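Local atomic coordinates of Poly(A) ribonuclease POP2 (Saccharomyces cerevisiae, PDB entry 1UOC), a protein that degrades the poly(A) tails of mRNA from the 3' end, as a probably catalytic, metal-dependent nuclease subunit of the CCR4-NOT deadenylase complex. Residues T160-Y165 with D199-Y204. Residues are numbered along the deposited sequence; the frame is centred on the assembly and turned at random.
Sequences TYHAAY and DLNLVY
D199 meets the backbone of H162 and A163 through both carboxylate oxygens, each accepting one loop amide. H162 N reaches OD1 of D199 at 3.2 Å on its syn side, whereas A163 N lies above the carboxylate plane, 3.1 Å from D199 OD2, in a straighter bond (N-H...O 167°). OD1 is also the N-cap acceptor of helix 200-207: it takes L202 N from the face opposite H162 N, and N201 N weakly. The anti CG of D199 (chi1 -175°) sets the carboxylate between the two segments, and its shared acceptors tie the helix start to the loop. Beside it, N201 lays CB over the centre of the Y161 ring, 3.5 Å from the centroid, a CH-pi contact; L200 CB adds an apolar contact at Y161 CD1, 3.6 Å away. The N201 amide plane stands 77° from that ring. N201 ND2 also comes within 2.7 Å of H162 NE2, but the angle is too poor for a hydrogen bond. This junction belongs to the RNase-H-like sheet of the DEDD nuclease domain: T160 and D199 form a parallel bridge at the ends of neighbouring strands 157-160 and 197-199, the latter outermost. T160 O then accepts L200 N at 2.7 Å, carrying the pairing into the first helical turn. Farther out, Y161 OH is hydrogen-bonded to Y227 O, while M254 and L229 pack on the Y161 side chain. The T160 side chain lies about 4 Å from that of D166, predicted to bind a catalytic divalent metal.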
ATOM      1  N   THR A 160       2.326  -3.186  -3.735  1.00 25.21           N
ATOM      2  CA  THR A 160       2.966  -2.473  -2.647  1.00 26.29           C
ATOM      3  C   THR A 160       4.217  -1.773  -3.135  1.00 29.00           C
ATOM      4  O   THR A 160       4.686  -2.018  -4.247  1.00 27.39           O
ATOM      5  CB  THR A 160       3.351  -3.456  -1.532  1.00 31.31           C
ATOM      6  OG1 THR A 160       3.918  -2.733  -0.434  1.00 38.50           O
ATOM      7  CG2 THR A 160       4.374  -4.472  -2.058  1.00 26.19           C
ATOM      8  N   TYR A 161       4.754  -0.895  -2.297  1.00 33.75           N
ATOM      9  CA  TYR A 161       5.976  -0.161  -2.611  1.00 39.50           C
ATOM     10  C   TYR A 161       6.747  -0.233  -1.306  1.00 43.29           C
ATOM     11  O   TYR A 161       6.262   0.236  -0.282  1.00 46.92           O
ATOM     12  CB  TYR A 161       5.666   1.299  -2.955  1.00 39.47           C
ATOM     13  CG  TYR A 161       6.581   1.864  -4.017  1.00 37.95           C
ATOM     14  CD1 TYR A 161       6.338   1.617  -5.368  1.00 38.55           C
ATOM     15  CD2 TYR A 161       7.736   2.576  -3.671  1.00 37.22           C
ATOM     16  CE1 TYR A 161       7.221   2.057  -6.354  1.00 38.50           C
ATOM     17  CE2 TYR A 161       8.625   3.017  -4.639  1.00 36.05           C
ATOM     18  CZ  TYR A 161       8.365   2.751  -5.981  1.00 39.77           C
ATOM     19  OH  TYR A 161       9.258   3.154  -6.952  1.00 40.03           O
ATOM     20  N   HIS A 162       7.937  -0.819  -1.330  1.00 49.00           N
ATOM     21  CA  HIS A 162       8.705  -0.982  -0.098  1.00 54.26           C
ATOM     22  C   HIS A 162       7.776  -1.745   0.847  1.00 56.94           C
ATOM     23  O   HIS A 162       7.408  -1.255   1.916  1.00 57.60           O
ATOM     24  CB  HIS A 162       9.068   0.376   0.503  1.00 57.24           C
ATOM     25  CG  HIS A 162      10.227   1.047  -0.168  1.00 59.73           C
ATOM     26  ND1 HIS A 162      10.512   2.385   0.005  1.00 61.42           N
ATOM     27  CD2 HIS A 162      11.192   0.558  -0.984  1.00 61.98           C
ATOM     28  CE1 HIS A 162      11.605   2.691  -0.676  1.00 62.88           C
ATOM     29  NE2 HIS A 162      12.036   1.600  -1.284  1.00 62.58           N
ATOM     30  N   ALA A 163       7.387  -2.944   0.413  1.00 59.08           N
ATOM     31  CA  ALA A 163       6.493  -3.814   1.159  1.00 61.11           C
ATOM     32  C   ALA A 163       6.919  -3.940   2.610  1.00 62.66           C
ATOM     33  O   ALA A 163       6.437  -3.202   3.467  1.00 64.07           O
ATOM     34  CB  ALA A 163       6.455  -5.189   0.506  1.00 60.11           C
ATOM     35  N   ALA A 164       7.813  -4.892   2.865  1.00 63.37           N
ATOM     36  CA  ALA A 164       8.352  -5.173   4.194  1.00 63.14           C
ATOM     37  C   ALA A 164       7.602  -4.532   5.361  1.00 62.86           C
ATOM     38  O   ALA A 164       6.991  -5.231   6.172  1.00 61.76           O
ATOM     39  CB  ALA A 164       9.817  -4.775   4.242  1.00 62.82           C
ATOM     40  N   TYR A 165       7.655  -3.207   5.450  1.00 63.05           N
ATOM     41  CA  TYR A 165       6.989  -2.499   6.536  1.00 63.69           C
ATOM     42  C   TYR A 165       5.468  -2.452   6.472  1.00 62.84           C
ATOM     43  O   TYR A 165       4.802  -2.537   7.502  1.00 62.45           O
ATOM     44  CB  TYR A 165       7.547  -1.079   6.651  1.00 66.51           C
ATOM     45  CG  TYR A 165       8.817  -1.022   7.465  1.00 70.05           C
ATOM     46  CD1 TYR A 165       9.979  -1.662   7.029  1.00 70.59           C
ATOM     47  CD2 TYR A 165       8.844  -0.377   8.701  1.00 71.23           C
ATOM     48  CE1 TYR A 165      11.136  -1.666   7.811  1.00 72.43           C
ATOM     49  CE2 TYR A 165       9.994  -0.371   9.488  1.00 73.47           C
ATOM     50  CZ  TYR A 165      11.132  -1.019   9.039  1.00 73.33           C
ATOM     51  OH  TYR A 165      12.260  -1.035   9.827  1.00 75.78           O
ATOM     52  N   ASP A 199       5.839  -6.003  -5.340  1.00 32.61           N
ATOM     53  CA  ASP A 199       6.456  -4.832  -4.744  1.00 35.10           C
ATOM     54  C   ASP A 199       6.861  -4.032  -5.984  1.00 36.46           C
ATOM     55  O   ASP A 199       7.841  -4.366  -6.658  1.00 35.74           O
ATOM     56  CB  ASP A 199       7.707  -5.191  -3.950  1.00 36.23           C
ATOM     57  CG  ASP A 199       8.284  -3.993  -3.236  1.00 39.36           C
ATOM     58  OD1 ASP A 199       8.216  -2.882  -3.807  1.00 40.51           O
ATOM     59  OD2 ASP A 199       8.808  -4.155  -2.113  1.00 41.81           O
ATOM     60  N   LEU A 200       6.085  -3.001  -6.301  1.00 35.56           N
ATOM     61  CA  LEU A 200       6.352  -2.182  -7.471  1.00 35.37           C
ATOM     62  C   LEU A 200       7.747  -1.567  -7.422  1.00 35.80           C
ATOM     63  O   LEU A 200       8.396  -1.407  -8.451  1.00 34.94           O
ATOM     64  CB  LEU A 200       5.289  -1.082  -7.589  1.00 35.50           C
ATOM     65  CG  LEU A 200       5.421  -0.112  -8.761  1.00 32.13           C
ATOM     66  CD1 LEU A 200       5.595  -0.880 -10.048  1.00 29.04           C
ATOM     67  CD2 LEU A 200       4.191   0.766  -8.812  1.00 33.26           C
ATOM     68  N   ASN A 201       8.200  -1.226  -6.224  1.00 37.57           N
ATOM     69  CA  ASN A 201       9.519  -0.637  -6.040  1.00 41.51           C
ATOM     70  C   ASN A 201      10.580  -1.610  -6.565  1.00 43.17           C
ATOM     71  O   ASN A 201      11.516  -1.237  -7.275  1.00 43.21           O
ATOM     72  CB  ASN A 201       9.730  -0.352  -4.547  1.00 43.79           C
ATOM     73  CG  ASN A 201      11.141   0.091  -4.231  1.00 46.69           C
ATOM     74  OD1 ASN A 201      12.082  -0.696  -4.314  1.00 50.14           O
ATOM     75  ND2 ASN A 201      11.299   1.360  -3.877  1.00 49.09           N
ATOM     76  N   LEU A 202      10.419  -2.874  -6.215  1.00 44.27           N
ATOM     77  CA  LEU A 202      11.344  -3.898  -6.655  1.00 43.77           C
ATOM     78  C   LEU A 202      11.256  -4.131  -8.173  1.00 43.79           C
ATOM     79  O   LEU A 202      12.282  -4.227  -8.845  1.00 45.59           O
ATOM     80  CB  LEU A 202      11.068  -5.176  -5.861  1.00 43.12           C
ATOM     81  CG  LEU A 202      11.895  -6.419  -6.146  1.00 47.41           C
ATOM     82  CD1 LEU A 202      11.268  -7.155  -7.299  1.00 47.99           C
ATOM     83  CD2 LEU A 202      13.346  -6.050  -6.435  1.00 47.47           C
ATOM     84  N   VAL A 203      10.049  -4.209  -8.722  1.00 42.38           N
ATOM     85  CA  VAL A 203       9.902  -4.419 -10.157  1.00 42.73           C
ATOM     86  C   VAL A 203      10.591  -3.290 -10.931  1.00 45.34           C
ATOM     87  O   VAL A 203      11.262  -3.530 -11.942  1.00 45.51           O
ATOM     88  CB  VAL A 203       8.408  -4.465 -10.581  1.00 41.89           C
ATOM     89  CG1 VAL A 203       8.294  -4.568 -12.099  1.00 39.02           C
ATOM     90  CG2 VAL A 203       7.711  -5.648  -9.939  1.00 42.77           C
ATOM     91  N   TYR A 204      10.421  -2.061 -10.444  1.00 46.23           N
ATOM     92  CA  TYR A 204      11.005  -0.890 -11.072  1.00 47.57           C
ATOM     93  C   TYR A 204      12.518  -0.858 -10.874  1.00 50.18           C
ATOM     94  O   TYR A 204      13.258  -0.552 -11.809  1.00 48.93           O
ATOM     95  CB  TYR A 204      10.363   0.379 -10.497  1.00 46.97           C
ATOM     96  CG  TYR A 204      10.827   1.685 -11.117  1.00 45.87           C
ATOM     97  CD1 TYR A 204      10.807   1.877 -12.500  1.00 45.96           C
ATOM     98  CD2 TYR A 204      11.252   2.743 -10.313  1.00 46.81           C
ATOM     99  CE1 TYR A 204      11.200   3.089 -13.062  1.00 47.14           C
ATOM    100  CE2 TYR A 204      11.644   3.959 -10.863  1.00 47.18           C
ATOM    101  CZ  TYR A 204      11.616   4.124 -12.233  1.00 48.45           C
ATOM    102  OH  TYR A 204      12.010   5.329 -12.772  1.00 51.05           O
TER